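Fimbrial structural subunit (Actinomyces naeslundii, PDB 3QDH) forms the shaft of Actinomyces type 2 fimbriae and, through its modules, mediates adhesion to streptococci and host cells during oral biofilm development. Local coordinates at residues A[18-23]-A[206-211]; A[159-164]-A[224-229]; A[185-190]-A[244-249]; A[194-199]-A[270-275]; A[198-203]-A[249-254]. One frame throughout, in Å; residues are numbered along the deposited sequence.

Contact 1: residues A[18-23]-A[206-211]; sequences YGVGSL and AINGET
Where two modules of the fimbrial subunit abut, each offers a turn to the other: a type II turn from G19 to S22 faces a type I' turn from I207 to E210. Direct polar contact comes down to one hydrogen bond, N208 N to V20 O at 2.8 Å. It is fairly straight at the N-H (161°), although the donor stands above the carbonyl plane and not on a lone pair. Two waters bridge the segments. One molecule accepts from G19 N and donates to S22 OG and A206 O, while a second accepts from G209 N and donates to V20 O. Inside its own turn S22 folds back, OG reaching G19 O at 2.7 Å on a lone pair; since S22 N binds the same oxygen, two donors grip it. The apolar contact is small. V20 CG1, in the crowded position between backbone N and carbonyl carbon (chi1 59°), meets I207 CG2 at 3.7 Å, the two side chains crossing near a right angle. Glycines admit the closest approaches of the other tips: I207 CD1 lies 3.9 Å from G19 CA, and N208 ND2 3.6 Å from G21 CA. Around the turns, V20 bonds through its backbone to G225 of strand 220-230, G21 and S22 bond to V111 of strand 102-111, and I207 packs on V223 and L226.

Contact 2: residues A[159-164]-A[224-229]; sequences GDLLIK and KGLFIS
I228 belongs, with S229, to a classic beta bulge opposite R157, and its side chain turns toward G159 of the neighbouring strand. Its CB leaves the backbone in the direction of strand 159-164, and CG1, anti to the carbonyl carbon (chi1 -70°), comes to 3.9 Å from G159 N. CG2 takes the other branch, anti to the backbone N, and packs against A245. The extended chain then sets CD1 at 3.6 Å from G159 N and 3.9 Å from G159 CA, so that the methyl rests on the G159 backbone, where a CB would crowd it. Beside it, G159 and L226 make the antiparallel hydrogen-bonded pair of the contact. G159 N reaches L226 O in the carbonyl plane at 2.9 Å (170° at the hydrogen). The return bond, L226 N to G159 O, is shorter at 2.6 Å and runs nearly along the C=O axis. G159 O also takes a CA-H...O contact from G225 CA at 3.3 Å. L226 CD1 meets L161 CD2 loosely, at 4.3 Å. The two short segments run at 125° to each other, antiparallel with a strong twist, and the pair belongs to the CnaB/IgG-rev module: I273 of strand 268-274 covers L161, L226 and I228, while Y248 and R246 of strand 245-254 pack on L226 and F227.

Contact 3: residues A[185-190]-A[244-249]; sequences LYKAKN and TARCYV
Strands 182-188 and 245-254 run antiparallel in one sheet of the CnaB/IgG-rev module, and this contact sets a tight strand pair against an exposed loop. On the tight side Y186 and V249 form a hydrogen-bonded pair: Y186 N reaches V249 O in the carbonyl plane at 2.8 Å, and V249 N reaches Y186 O at 2.9 Å from above that carbonyl's plane. The edge of the Y248 ring lies against the same oxygen, CD1 at 3.4 Å from Y186 O. Further along, A188 points its methyl at the other strand, CB touching the backbone oxygen C247 O (3.4 Å) and the V249 methyl CG2 (4.0 Å). C247 is disulfide-bonded to C196. Beyond A188 the chain loosens into exposed K189 and N190. Between the pair and A188, K187 starts out away from the other strand, but its chain, CG anti to the backbone N, crosses R246 obliquely, with CG at the guanidinium edge. These like charges, about 4.6 Å apart between K187 NZ and R246 NH2, each have an opposite partner: K187 NZ bridges to E201 and also donates to A188 O, while R246 pairs with D238 and bonds Y192. A water lies at this contact, accepting from R246 NE at 2.8 Å and donating to C247 O, with its oxygen 3.4 Å above the centre of the Y248 ring.

Contact 4: residues A[194-199]-A[270-275]; sequences GTCTKD and PVKIEV
A disulfide-tethered loop lies across strand 268-274 of the CnaB/IgG-rev module here, at the protein surface. No hydrogen bond crosses between the segments; the loop from 194 to 199 rests on the strand through van der Waals contact alone. P270 makes the largest contribution, C196 the next. The proline ring faces the loop, with CB 3.5 Å from T197 O and CG 3.6 Å from K198 N, so the pyrrolidine lies along the loop backbone where it passes from C196 to K198. K198 starts out away from the strand, yet its CG, anti to the carbonyl carbon (chi1 -75°), meets P270 CG at 3.7 Å, the side chains crossing obliquely. C196, in contrast, points into the contact, its CB 4.0 Å from P270 CB. Strand 245-254 holds the other half of the disulfide, C247, and is hydrogen-bonded to strand 268-274 through V271 and I273. The bridge thus ties the loop to one strand while the loop leans on the next. K272 offers the base of its chain to this bridge before bending at chi3 (76°): its CB sits 3.7 Å from C196 SG.

Contact 5: residues A[198-203]-A[249-254]; sequences KDKEGD and VLVETK
An exposed lysine chain laid across a pair of valines forms this surface patch, at the point where the disulfide loop turns into the short, weakly bonded strand 200-201. K200 points its CB at strand 249-254, 3.8 Å from V249 CB. Its CG takes the crowded position between backbone N and carbonyl carbon (chi1 75°), and the aliphatic chain runs along the strand, over V249 toward V251. From there K200 CD meets V251 CG2 and V249 CG1, both at 4.0 Å, and the lysine crosses each valine at about a right angle. The V251 branch that receives it, CG2, is the one anti to the carbonyl carbon. Only at chi4 (-67°) does the lysine chain bend, and the charged end makes a cation-pi interaction with the ring of Y186. The strand under this patch belongs to the antiparallel sheet of the CnaB/IgG-rev module, where V251 bonds through its backbone to Q184 and a classic beta bulge sets T253 and K254 opposite Q182. The loop's peptide oxygens approach V249 as well: D199 O comes to 3.4 Å from V249 CG2, and K198 O to 3.6 Å from V249 CG1. No hydrogen bond crosses here; the two carbonyl oxygens touch methyl groups in van der Waals contact. V268 of the adjoining strand 268-274 lies beside V249 and V251, and K198 also touches it.

Contacts 2 to 5 all lie in the C-terminal SpaA-like module, whereas contact 1 joins it to the N2 module, which holds the zinc site; all five lie away from that metal. Contact 1 feeds into contact 2 through Y18 O to F227 N, 2.9 Å, and F227 O in turn lies 2.7 Å from Y248 OH of contact 3, so the module interface is linked step by step to the sheet. Contacts 3 and 4 nearly coincide, their centres about 5 Å apart, and share the C196-C247 disulfide. Contact 5 shares V249 with contact 3, and K198 and D199 with contact 4. I163 CD1 and L250 CD1, 3.8 Å apart, join contacts 2 and 5.

Contact 1: residues A[18-23]-A[206-211]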
# COMPACT_ATOMS: atom_id res chain seq x y z
N TYR A 18 -6.27 -0.89 -7.14
CA TYR A 18 -5.15 -1.24 -8.00
C TYR A 18 -4.42 -0.05 -8.60
O TYR A 18 -3.29 -0.19 -9.09
CB TYR A 18 -5.62 -2.12 -9.16
CG TYR A 18 -6.21 -3.45 -8.76
CD1 TYR A 18 -5.45 -4.39 -8.08
CD2 TYR A 18 -7.52 -3.77 -9.11
CE1 TYR A 18 -5.98 -5.62 -7.73
CE2 TYR A 18 -8.07 -5.00 -8.77
CZ TYR A 18 -7.29 -5.91 -8.07
OH TYR A 18 -7.82 -7.13 -7.73
N GLY A 19 -5.06 1.12 -8.61
CA GLY A 19 -4.51 2.28 -9.31
C GLY A 19 -3.80 3.29 -8.45
O GLY A 19 -4.00 3.35 -7.23
N VAL A 20 -2.96 4.09 -9.10
CA VAL A 20 -2.31 5.24 -8.49
C VAL A 20 -3.35 6.14 -7.78
O VAL A 20 -4.45 6.36 -8.30
CB VAL A 20 -1.48 6.03 -9.55
CG1 VAL A 20 -2.37 6.53 -10.71
CG2 VAL A 20 -0.71 7.17 -8.93
N GLY A 21 -3.00 6.62 -6.59
CA GLY A 21 -3.93 7.39 -5.76
C GLY A 21 -4.60 6.53 -4.71
O GLY A 21 -5.33 7.05 -3.86
N SER A 22 -4.38 5.22 -4.78
CA SER A 22 -4.85 4.29 -3.75
C SER A 22 -3.86 4.27 -2.58
O SER A 22 -2.69 4.63 -2.72
CB SER A 22 -4.96 2.87 -4.32
OG SER A 22 -5.93 2.80 -5.35
N LEU A 23 -4.34 3.84 -1.42
CA LEU A 23 -3.45 3.61 -0.28
C LEU A 23 -2.73 2.27 -0.41
O LEU A 23 -3.28 1.30 -0.95
CB LEU A 23 -4.24 3.64 1.03
CG LEU A 23 -4.91 4.95 1.44
CD1 LEU A 23 -5.87 4.72 2.58
CD2 LEU A 23 -3.88 6.01 1.81
N ALA A 206 -10.22 3.10 -10.28
CA ALA A 206 -10.00 4.53 -10.10
C ALA A 206 -8.53 4.90 -10.24
O ALA A 206 -7.66 4.36 -9.54
CB ALA A 206 -10.55 4.99 -8.75
N ILE A 207 -8.25 5.81 -11.17
CA ILE A 207 -6.92 6.37 -11.38
C ILE A 207 -6.95 7.79 -10.85
O ILE A 207 -7.62 8.66 -11.42
CB ILE A 207 -6.52 6.34 -12.89
CG1 ILE A 207 -6.52 4.90 -13.44
CG2 ILE A 207 -5.18 7.03 -13.12
CD1 ILE A 207 -5.70 3.88 -12.64
N ASN A 208 -6.23 8.03 -9.76
CA ASN A 208 -6.32 9.29 -9.02
C ASN A 208 -7.77 9.74 -8.78
O ASN A 208 -8.11 10.91 -8.96
CB ASN A 208 -5.49 10.40 -9.70
CG ASN A 208 -3.99 10.30 -9.38
OD1 ASN A 208 -3.15 10.48 -10.26
ND2 ASN A 208 -3.67 10.04 -8.11
N GLY A 209 -8.62 8.78 -8.40
CA GLY A 209 -10.02 9.05 -8.05
C GLY A 209 -11.00 9.05 -9.22
O GLY A 209 -12.21 9.10 -9.02
N GLU A 210 -10.47 8.99 -10.44
CA GLU A 210 -11.30 9.01 -11.64
C GLU A 210 -11.32 7.63 -12.30
O GLU A 210 -10.26 7.03 -12.55
CB GLU A 210 -10.80 10.08 -12.62
CG GLU A 210 -10.63 11.48 -12.01
CD GLU A 210 -11.95 12.13 -11.57
OE1 GLU A 210 -12.99 11.90 -12.23
OE2 GLU A 210 -11.94 12.87 -10.57
N THR A 211 -12.52 7.13 -12.58
CA THR A 211 -12.71 5.80 -13.19
C THR A 211 -12.89 5.85 -14.71
O THR A 211 -12.99 4.81 -15.36
CB THR A 211 -13.91 5.04 -12.56
OG1 THR A 211 -15.11 5.80 -12.74
CG2 THR A 211 -13.68 4.78 -11.07
O HOH W 1 -7.44 2.53 -7.57
O HOH W 2 -7.49 6.39 -7.04

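Contact 2: residues A[159-164]-A[224-229]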
# COMPACT_ATOMS: atom_id res chain seq x y z
N GLY A 159 3.67 -0.70 -11.85
CA GLY A 159 4.08 -0.33 -13.19
C GLY A 159 3.16 0.72 -13.77
O GLY A 159 2.08 0.99 -13.23
N ASP A 160 3.57 1.32 -14.88
CA ASP A 160 2.79 2.38 -15.50
C ASP A 160 2.24 1.94 -16.85
O ASP A 160 2.59 0.88 -17.37
CB ASP A 160 3.61 3.67 -15.60
CG ASP A 160 4.91 3.49 -16.37
OD1 ASP A 160 5.07 2.47 -17.07
OD2 ASP A 160 5.78 4.38 -16.26
N LEU A 161 1.35 2.76 -17.40
CA LEU A 161 0.72 2.47 -18.69
C LEU A 161 0.56 3.77 -19.45
O LEU A 161 0.04 4.75 -18.90
CB LEU A 161 -0.64 1.79 -18.48
CG LEU A 161 -1.50 1.41 -19.69
CD1 LEU A 161 -0.86 0.29 -20.50
CD2 LEU A 161 -2.90 1.00 -19.22
N LEU A 162 1.03 3.79 -20.69
CA LEU A 162 0.78 4.92 -21.58
C LEU A 162 -0.07 4.44 -22.75
O LEU A 162 0.31 3.52 -23.48
CB LEU A 162 2.10 5.55 -22.06
CG LEU A 162 2.09 6.74 -23.04
CD1 LEU A 162 1.06 7.82 -22.69
CD2 LEU A 162 3.49 7.36 -23.14
N ILE A 163 -1.25 5.04 -22.87
CA ILE A 163 -2.20 4.72 -23.93
C ILE A 163 -2.15 5.84 -24.98
O ILE A 163 -2.11 7.02 -24.63
CB ILE A 163 -3.64 4.58 -23.36
CG1 ILE A 163 -3.69 3.51 -22.27
CG2 ILE A 163 -4.65 4.26 -24.47
CD1 ILE A 163 -4.83 3.67 -21.27
N LYS A 164 -2.14 5.46 -26.25
CA LYS A 164 -2.24 6.43 -27.34
C LYS A 164 -3.36 6.06 -28.32
O LYS A 164 -3.35 4.97 -28.91
CB LYS A 164 -0.90 6.59 -28.08
CG LYS A 164 -0.85 7.82 -29.00
CD LYS A 164 0.54 8.04 -29.58
CE LYS A 164 0.59 9.30 -30.42
NZ LYS A 164 1.98 9.65 -30.82
N LYS A 224 0.12 6.56 -14.20
CA LYS A 224 1.42 6.59 -13.51
C LYS A 224 1.66 5.43 -12.53
O LYS A 224 2.75 5.29 -11.99
CB LYS A 224 1.64 7.95 -12.82
CG LYS A 224 2.21 9.03 -13.73
CD LYS A 224 2.63 10.26 -12.93
CE LYS A 224 3.68 11.08 -13.67
NZ LYS A 224 4.02 12.36 -12.96
N GLY A 225 0.65 4.59 -12.33
CA GLY A 225 0.83 3.43 -11.48
C GLY A 225 -0.33 2.46 -11.48
O GLY A 225 -1.47 2.86 -11.24
N LEU A 226 -0.02 1.20 -11.75
CA LEU A 226 -0.95 0.08 -11.54
C LEU A 226 -0.23 -1.01 -10.76
O LEU A 226 0.95 -1.27 -11.00
CB LEU A 226 -1.46 -0.47 -12.89
CG LEU A 226 -2.48 0.37 -13.67
CD1 LEU A 226 -2.59 -0.12 -15.11
CD2 LEU A 226 -3.86 0.36 -13.02
N PHE A 227 -0.95 -1.65 -9.84
CA PHE A 227 -0.38 -2.72 -9.00
C PHE A 227 0.02 -3.95 -9.82
O PHE A 227 -0.70 -4.35 -10.73
CB PHE A 227 -1.38 -3.09 -7.90
CG PHE A 227 -0.97 -4.27 -7.07
CD1 PHE A 227 0.06 -4.17 -6.13
CD2 PHE A 227 -1.62 -5.50 -7.22
CE1 PHE A 227 0.43 -5.26 -5.36
CE2 PHE A 227 -1.26 -6.59 -6.45
CZ PHE A 227 -0.23 -6.47 -5.52
N ILE A 228 1.18 -4.53 -9.50
CA ILE A 228 1.64 -5.73 -10.20
C ILE A 228 1.60 -6.96 -9.30
O ILE A 228 0.95 -7.96 -9.63
CB ILE A 228 3.04 -5.53 -10.80
CG1 ILE A 228 2.96 -4.56 -11.98
CG2 ILE A 228 3.65 -6.86 -11.27
CD1 ILE A 228 4.29 -4.14 -12.52
N SER A 229 2.28 -6.87 -8.15
CA SER A 229 2.41 -7.98 -7.21
C SER A 229 3.08 -7.48 -5.92
O SER A 229 3.65 -6.39 -5.89
CB SER A 229 3.29 -9.07 -7.81
OG SER A 229 4.65 -8.66 -7.83

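Contact 3: residues A[185-190]-A[244-249]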
# COMPACT_ATOMS: atom_id res chain seq x y z
N LEU A 185 -10.41 0.97 -17.06
CA LEU A 185 -9.52 -0.15 -16.76
C LEU A 185 -10.15 -1.16 -15.81
O LEU A 185 -10.78 -0.79 -14.82
CB LEU A 185 -8.19 0.36 -16.18
CG LEU A 185 -7.11 0.80 -17.18
CD1 LEU A 185 -6.15 1.78 -16.53
CD2 LEU A 185 -6.37 -0.40 -17.77
N TYR A 186 -9.95 -2.44 -16.13
CA TYR A 186 -10.50 -3.53 -15.33
C TYR A 186 -9.42 -4.52 -14.89
O TYR A 186 -8.40 -4.70 -15.58
CB TYR A 186 -11.59 -4.29 -16.11
CG TYR A 186 -12.89 -3.53 -16.31
CD1 TYR A 186 -13.07 -2.70 -17.42
CD2 TYR A 186 -13.94 -3.66 -15.40
CE1 TYR A 186 -14.27 -2.01 -17.61
CE2 TYR A 186 -15.15 -2.97 -15.59
CZ TYR A 186 -15.30 -2.15 -16.69
OH TYR A 186 -16.49 -1.47 -16.88
N LYS A 187 -9.66 -5.17 -13.75
CA LYS A 187 -8.88 -6.33 -13.33
C LYS A 187 -9.12 -7.48 -14.32
O LYS A 187 -10.26 -7.72 -14.72
CB LYS A 187 -9.30 -6.74 -11.92
CG LYS A 187 -8.63 -8.01 -11.41
CD LYS A 187 -9.37 -8.59 -10.21
CE LYS A 187 -8.79 -9.94 -9.82
NZ LYS A 187 -9.02 -10.98 -10.86
N ALA A 188 -8.05 -8.16 -14.71
CA ALA A 188 -8.14 -9.34 -15.57
C ALA A 188 -8.42 -10.60 -14.74
O ALA A 188 -7.99 -10.69 -13.58
CB ALA A 188 -6.86 -9.52 -16.37
N LYS A 189 -9.13 -11.56 -15.33
CA LYS A 189 -9.47 -12.81 -14.65
C LYS A 189 -8.23 -13.66 -14.44
O LYS A 189 -7.93 -14.07 -13.31
CB LYS A 189 -10.54 -13.59 -15.44
CG LYS A 189 -11.53 -14.36 -14.56
CD LYS A 189 -12.35 -15.36 -15.37
CE LYS A 189 -11.54 -16.63 -15.68
NZ LYS A 189 -12.34 -17.67 -16.40
N ASN A 190 -7.50 -13.93 -15.52
CA ASN A 190 -6.17 -14.52 -15.43
C ASN A 190 -5.14 -13.40 -15.31
O ASN A 190 -4.48 -13.04 -16.29
CB ASN A 190 -5.87 -15.43 -16.63
CG ASN A 190 -4.57 -16.22 -16.46
OD1 ASN A 190 -3.90 -16.13 -15.43
ND2 ASN A 190 -4.22 -17.00 -17.48
N THR A 244 6.70 -10.10 -11.96
CA THR A 244 7.22 -8.80 -12.36
C THR A 244 6.34 -8.15 -13.43
O THR A 244 6.69 -7.11 -13.99
CB THR A 244 8.66 -8.91 -12.93
OG1 THR A 244 8.69 -9.96 -13.91
CG2 THR A 244 9.66 -9.20 -11.83
N ALA A 245 5.20 -8.79 -13.72
CA ALA A 245 4.23 -8.30 -14.69
C ALA A 245 2.83 -8.78 -14.31
O ALA A 245 2.68 -9.87 -13.75
CB ALA A 245 4.59 -8.77 -16.10
N ARG A 246 1.81 -7.97 -14.60
CA ARG A 246 0.42 -8.33 -14.32
C ARG A 246 -0.51 -7.87 -15.45
O ARG A 246 -0.29 -6.80 -16.04
CB ARG A 246 -0.04 -7.73 -12.98
CG ARG A 246 -1.37 -8.28 -12.47
CD ARG A 246 -1.90 -7.50 -11.27
NE ARG A 246 -3.32 -7.78 -11.04
CZ ARG A 246 -3.82 -8.44 -10.00
NH1 ARG A 246 -3.02 -8.92 -9.05
NH2 ARG A 246 -5.13 -8.63 -9.90
N CYS A 247 -1.53 -8.67 -15.74
CA CYS A 247 -2.51 -8.38 -16.79
C CYS A 247 -3.68 -7.53 -16.29
O CYS A 247 -4.21 -7.74 -15.19
CB CYS A 247 -3.08 -9.67 -17.38
SG CYS A 247 -1.91 -10.80 -18.13
N TYR A 248 -4.07 -6.58 -17.14
CA TYR A 248 -5.30 -5.81 -16.95
C TYR A 248 -6.09 -5.81 -18.27
O TYR A 248 -5.59 -6.25 -19.30
CB TYR A 248 -4.97 -4.38 -16.54
CG TYR A 248 -4.52 -4.22 -15.10
CD1 TYR A 248 -5.43 -3.86 -14.11
CD2 TYR A 248 -3.18 -4.39 -14.74
CE1 TYR A 248 -5.03 -3.70 -12.79
CE2 TYR A 248 -2.77 -4.23 -13.42
CZ TYR A 248 -3.70 -3.88 -12.45
OH TYR A 248 -3.32 -3.71 -11.14
N VAL A 249 -7.32 -5.31 -18.20
CA VAL A 249 -8.20 -5.24 -19.37
C VAL A 249 -8.66 -3.80 -19.62
O VAL A 249 -9.32 -3.18 -18.77
CB VAL A 249 -9.42 -6.19 -19.23
CG1 VAL A 249 -10.39 -6.02 -20.40
CG2 VAL A 249 -8.96 -7.64 -19.14
O HOH W 3 -5.31 -7.18 -12.86

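Contact 4: residues A[194-199]-A[270-275]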
# COMPACT_ATOMS: atom_id res chain seq x y z
N GLY A 194 0.81 -15.79 -19.05
CA GLY A 194 1.98 -15.58 -19.91
C GLY A 194 1.60 -14.70 -21.09
O GLY A 194 2.40 -13.89 -21.56
N THR A 195 0.36 -14.88 -21.56
CA THR A 195 -0.23 -14.04 -22.60
C THR A 195 -1.57 -13.53 -22.09
O THR A 195 -2.50 -14.31 -21.86
CB THR A 195 -0.42 -14.83 -23.92
OG1 THR A 195 0.85 -15.32 -24.38
CG2 THR A 195 -1.06 -13.95 -25.00
N CYS A 196 -1.67 -12.21 -21.92
CA CYS A 196 -2.86 -11.57 -21.35
C CYS A 196 -4.11 -11.70 -22.23
O CYS A 196 -4.01 -11.69 -23.46
CB CYS A 196 -2.57 -10.10 -21.01
SG CYS A 196 -1.24 -9.86 -19.80
N THR A 197 -5.26 -11.79 -21.58
CA THR A 197 -6.54 -12.12 -22.22
C THR A 197 -7.58 -10.99 -22.05
O THR A 197 -7.44 -10.14 -21.16
CB THR A 197 -7.09 -13.46 -21.66
OG1 THR A 197 -6.15 -14.51 -21.90
CG2 THR A 197 -8.43 -13.84 -22.29
N LYS A 198 -8.60 -10.98 -22.90
CA LYS A 198 -9.70 -10.00 -22.83
C LYS A 198 -10.64 -10.19 -21.63
O LYS A 198 -11.45 -9.31 -21.34
CB LYS A 198 -10.51 -10.01 -24.13
CG LYS A 198 -9.84 -9.36 -25.32
CD LYS A 198 -10.75 -9.41 -26.55
CE LYS A 198 -10.20 -8.56 -27.70
NZ LYS A 198 -8.88 -9.01 -28.21
N ASP A 199 -10.54 -11.33 -20.95
CA ASP A 199 -11.43 -11.68 -19.84
C ASP A 199 -11.25 -10.78 -18.61
O ASP A 199 -10.15 -10.68 -18.06
CB ASP A 199 -11.26 -13.15 -19.45
CG ASP A 199 -11.99 -14.09 -20.39
OD1 ASP A 199 -11.33 -14.71 -21.24
OD2 ASP A 199 -13.23 -14.18 -20.28
N PRO A 270 -6.40 -6.31 -23.99
CA PRO A 270 -5.58 -6.84 -22.89
C PRO A 270 -4.26 -6.09 -22.79
O PRO A 270 -3.59 -5.89 -23.80
CB PRO A 270 -5.33 -8.30 -23.31
CG PRO A 270 -6.31 -8.59 -24.41
CD PRO A 270 -6.50 -7.28 -25.10
N VAL A 271 -3.88 -5.68 -21.58
CA VAL A 271 -2.62 -4.97 -21.36
C VAL A 271 -1.73 -5.63 -20.30
O VAL A 271 -2.20 -5.99 -19.22
CB VAL A 271 -2.83 -3.46 -21.03
CG1 VAL A 271 -3.39 -2.72 -22.24
CG2 VAL A 271 -3.75 -3.28 -19.82
N LYS A 272 -0.44 -5.78 -20.62
CA LYS A 272 0.55 -6.37 -19.73
C LYS A 272 1.40 -5.28 -19.08
O LYS A 272 2.23 -4.64 -19.73
CB LYS A 272 1.44 -7.36 -20.50
CG LYS A 272 2.50 -8.09 -19.66
CD LYS A 272 3.32 -9.08 -20.50
CE LYS A 272 4.36 -8.38 -21.38
NZ LYS A 272 4.89 -9.25 -22.48
N ILE A 273 1.17 -5.07 -17.78
CA ILE A 273 1.88 -4.06 -17.00
C ILE A 273 3.15 -4.66 -16.39
O ILE A 273 3.07 -5.67 -15.68
CB ILE A 273 0.98 -3.47 -15.88
CG1 ILE A 273 -0.37 -2.98 -16.43
CG2 ILE A 273 1.71 -2.39 -15.08
CD1 ILE A 273 -0.28 -1.91 -17.52
N GLU A 274 4.29 -4.04 -16.64
CA GLU A 274 5.58 -4.56 -16.17
C GLU A 274 6.27 -3.57 -15.23
O GLU A 274 5.97 -2.37 -15.26
CB GLU A 274 6.49 -4.92 -17.35
CG GLU A 274 5.87 -5.94 -18.31
CD GLU A 274 6.90 -6.85 -18.95
OE1 GLU A 274 7.90 -6.34 -19.51
OE2 GLU A 274 6.71 -8.09 -18.90
N VAL A 275 7.18 -4.08 -14.40
CA VAL A 275 7.84 -3.27 -13.38
C VAL A 275 8.80 -2.28 -14.02
O VAL A 275 9.78 -2.68 -14.64
CB VAL A 275 8.61 -4.15 -12.34
CG1 VAL A 275 9.16 -3.30 -11.21
CG2 VAL A 275 7.71 -5.21 -11.76

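Contact 5: residues A[198-203]-A[249-254]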
# COMPACT_ATOMS: atom_id res chain seq x y z
N LYS A 198 -8.60 -10.98 -22.90
CA LYS A 198 -9.70 -10.00 -22.83
C LYS A 198 -10.64 -10.19 -21.63
O LYS A 198 -11.45 -9.31 -21.34
CB LYS A 198 -10.51 -10.01 -24.13
CG LYS A 198 -9.84 -9.36 -25.32
CD LYS A 198 -10.75 -9.41 -26.55
CE LYS A 198 -10.20 -8.56 -27.70
NZ LYS A 198 -8.88 -9.01 -28.21
N ASP A 199 -10.54 -11.33 -20.95
CA ASP A 199 -11.43 -11.68 -19.84
C ASP A 199 -11.25 -10.78 -18.61
O ASP A 199 -10.15 -10.68 -18.06
CB ASP A 199 -11.26 -13.15 -19.45
CG ASP A 199 -11.99 -14.09 -20.39
OD1 ASP A 199 -11.33 -14.71 -21.24
OD2 ASP A 199 -13.23 -14.18 -20.28
N LYS A 200 -12.35 -10.15 -18.18
CA LYS A 200 -12.31 -9.17 -17.10
C LYS A 200 -13.33 -9.46 -16.00
O LYS A 200 -14.24 -10.28 -16.18
CB LYS A 200 -12.53 -7.75 -17.67
CG LYS A 200 -13.98 -7.43 -18.07
CD LYS A 200 -14.09 -6.08 -18.77
CE LYS A 200 -15.53 -5.59 -18.85
NZ LYS A 200 -16.39 -6.44 -19.74
N GLU A 201 -13.16 -8.80 -14.86
CA GLU A 201 -14.14 -8.84 -13.76
C GLU A 201 -14.03 -7.58 -12.90
O GLU A 201 -13.03 -6.85 -12.96
CB GLU A 201 -13.98 -10.11 -12.91
CG GLU A 201 -12.75 -10.14 -12.01
CD GLU A 201 -12.65 -11.40 -11.16
OE1 GLU A 201 -11.53 -11.92 -11.01
OE2 GLU A 201 -13.69 -11.86 -10.64
N GLY A 202 -15.06 -7.33 -12.10
CA GLY A 202 -15.07 -6.20 -11.17
C GLY A 202 -15.51 -4.89 -11.79
O GLY A 202 -15.86 -4.83 -12.97
N ASP A 203 -15.49 -3.83 -10.98
CA ASP A 203 -15.82 -2.49 -11.44
C ASP A 203 -14.58 -1.78 -12.00
O ASP A 203 -13.45 -2.23 -11.77
CB ASP A 203 -16.45 -1.68 -10.30
CG ASP A 203 -17.86 -2.13 -9.96
OD1 ASP A 203 -18.33 -3.15 -10.53
OD2 ASP A 203 -18.52 -1.46 -9.13
N VAL A 249 -7.32 -5.31 -18.20
CA VAL A 249 -8.20 -5.24 -19.37
C VAL A 249 -8.66 -3.80 -19.62
O VAL A 249 -9.32 -3.18 -18.77
CB VAL A 249 -9.42 -6.19 -19.23
CG1 VAL A 249 -10.39 -6.02 -20.40
CG2 VAL A 249 -8.96 -7.64 -19.14
N LEU A 250 -8.29 -3.26 -20.78
CA LEU A 250 -8.67 -1.91 -21.17
C LEU A 250 -9.91 -1.93 -22.07
O LEU A 250 -9.96 -2.65 -23.06
CB LEU A 250 -7.50 -1.22 -21.89
CG LEU A 250 -7.62 0.27 -22.22
CD1 LEU A 250 -7.67 1.11 -20.96
CD2 LEU A 250 -6.46 0.71 -23.11
N VAL A 251 -10.91 -1.14 -21.70
CA VAL A 251 -12.17 -1.07 -22.43
C VAL A 251 -12.40 0.35 -22.94
O VAL A 251 -12.40 1.30 -22.15
CB VAL A 251 -13.37 -1.51 -21.54
CG1 VAL A 251 -14.71 -1.34 -22.28
CG2 VAL A 251 -13.20 -2.95 -21.08
N GLU A 252 -12.59 0.50 -24.25
CA GLU A 252 -12.98 1.79 -24.83
C GLU A 252 -14.48 2.01 -24.63
O GLU A 252 -15.31 1.19 -25.04
CB GLU A 252 -12.60 1.89 -26.31
CG GLU A 252 -12.53 3.34 -26.81
CD GLU A 252 -12.29 3.48 -28.31
OE1 GLU A 252 -11.87 2.50 -28.98
OE2 GLU A 252 -12.51 4.59 -28.83
N THR A 253 -14.82 3.12 -23.98
CA THR A 253 -16.20 3.42 -23.63
C THR A 253 -16.82 4.50 -24.52
O THR A 253 -18.05 4.57 -24.67
CB THR A 253 -16.33 3.83 -22.15
OG1 THR A 253 -15.28 4.76 -21.82
CG2 THR A 253 -16.22 2.60 -21.25
N LYS A 254 -15.97 5.34 -25.11
CA LYS A 254 -16.41 6.40 -26.02
C LYS A 254 -15.37 6.69 -27.09
O LYS A 254 -14.19 6.96 -26.79
CB LYS A 254 -16.77 7.68 -25.25
CG LYS A 254 -17.51 8.73 -26.09
CD LYS A 254 -17.63 10.08 -25.39
CE LYS A 254 -16.38 10.93 -25.53
NZ LYS A 254 -16.09 11.34 -26.95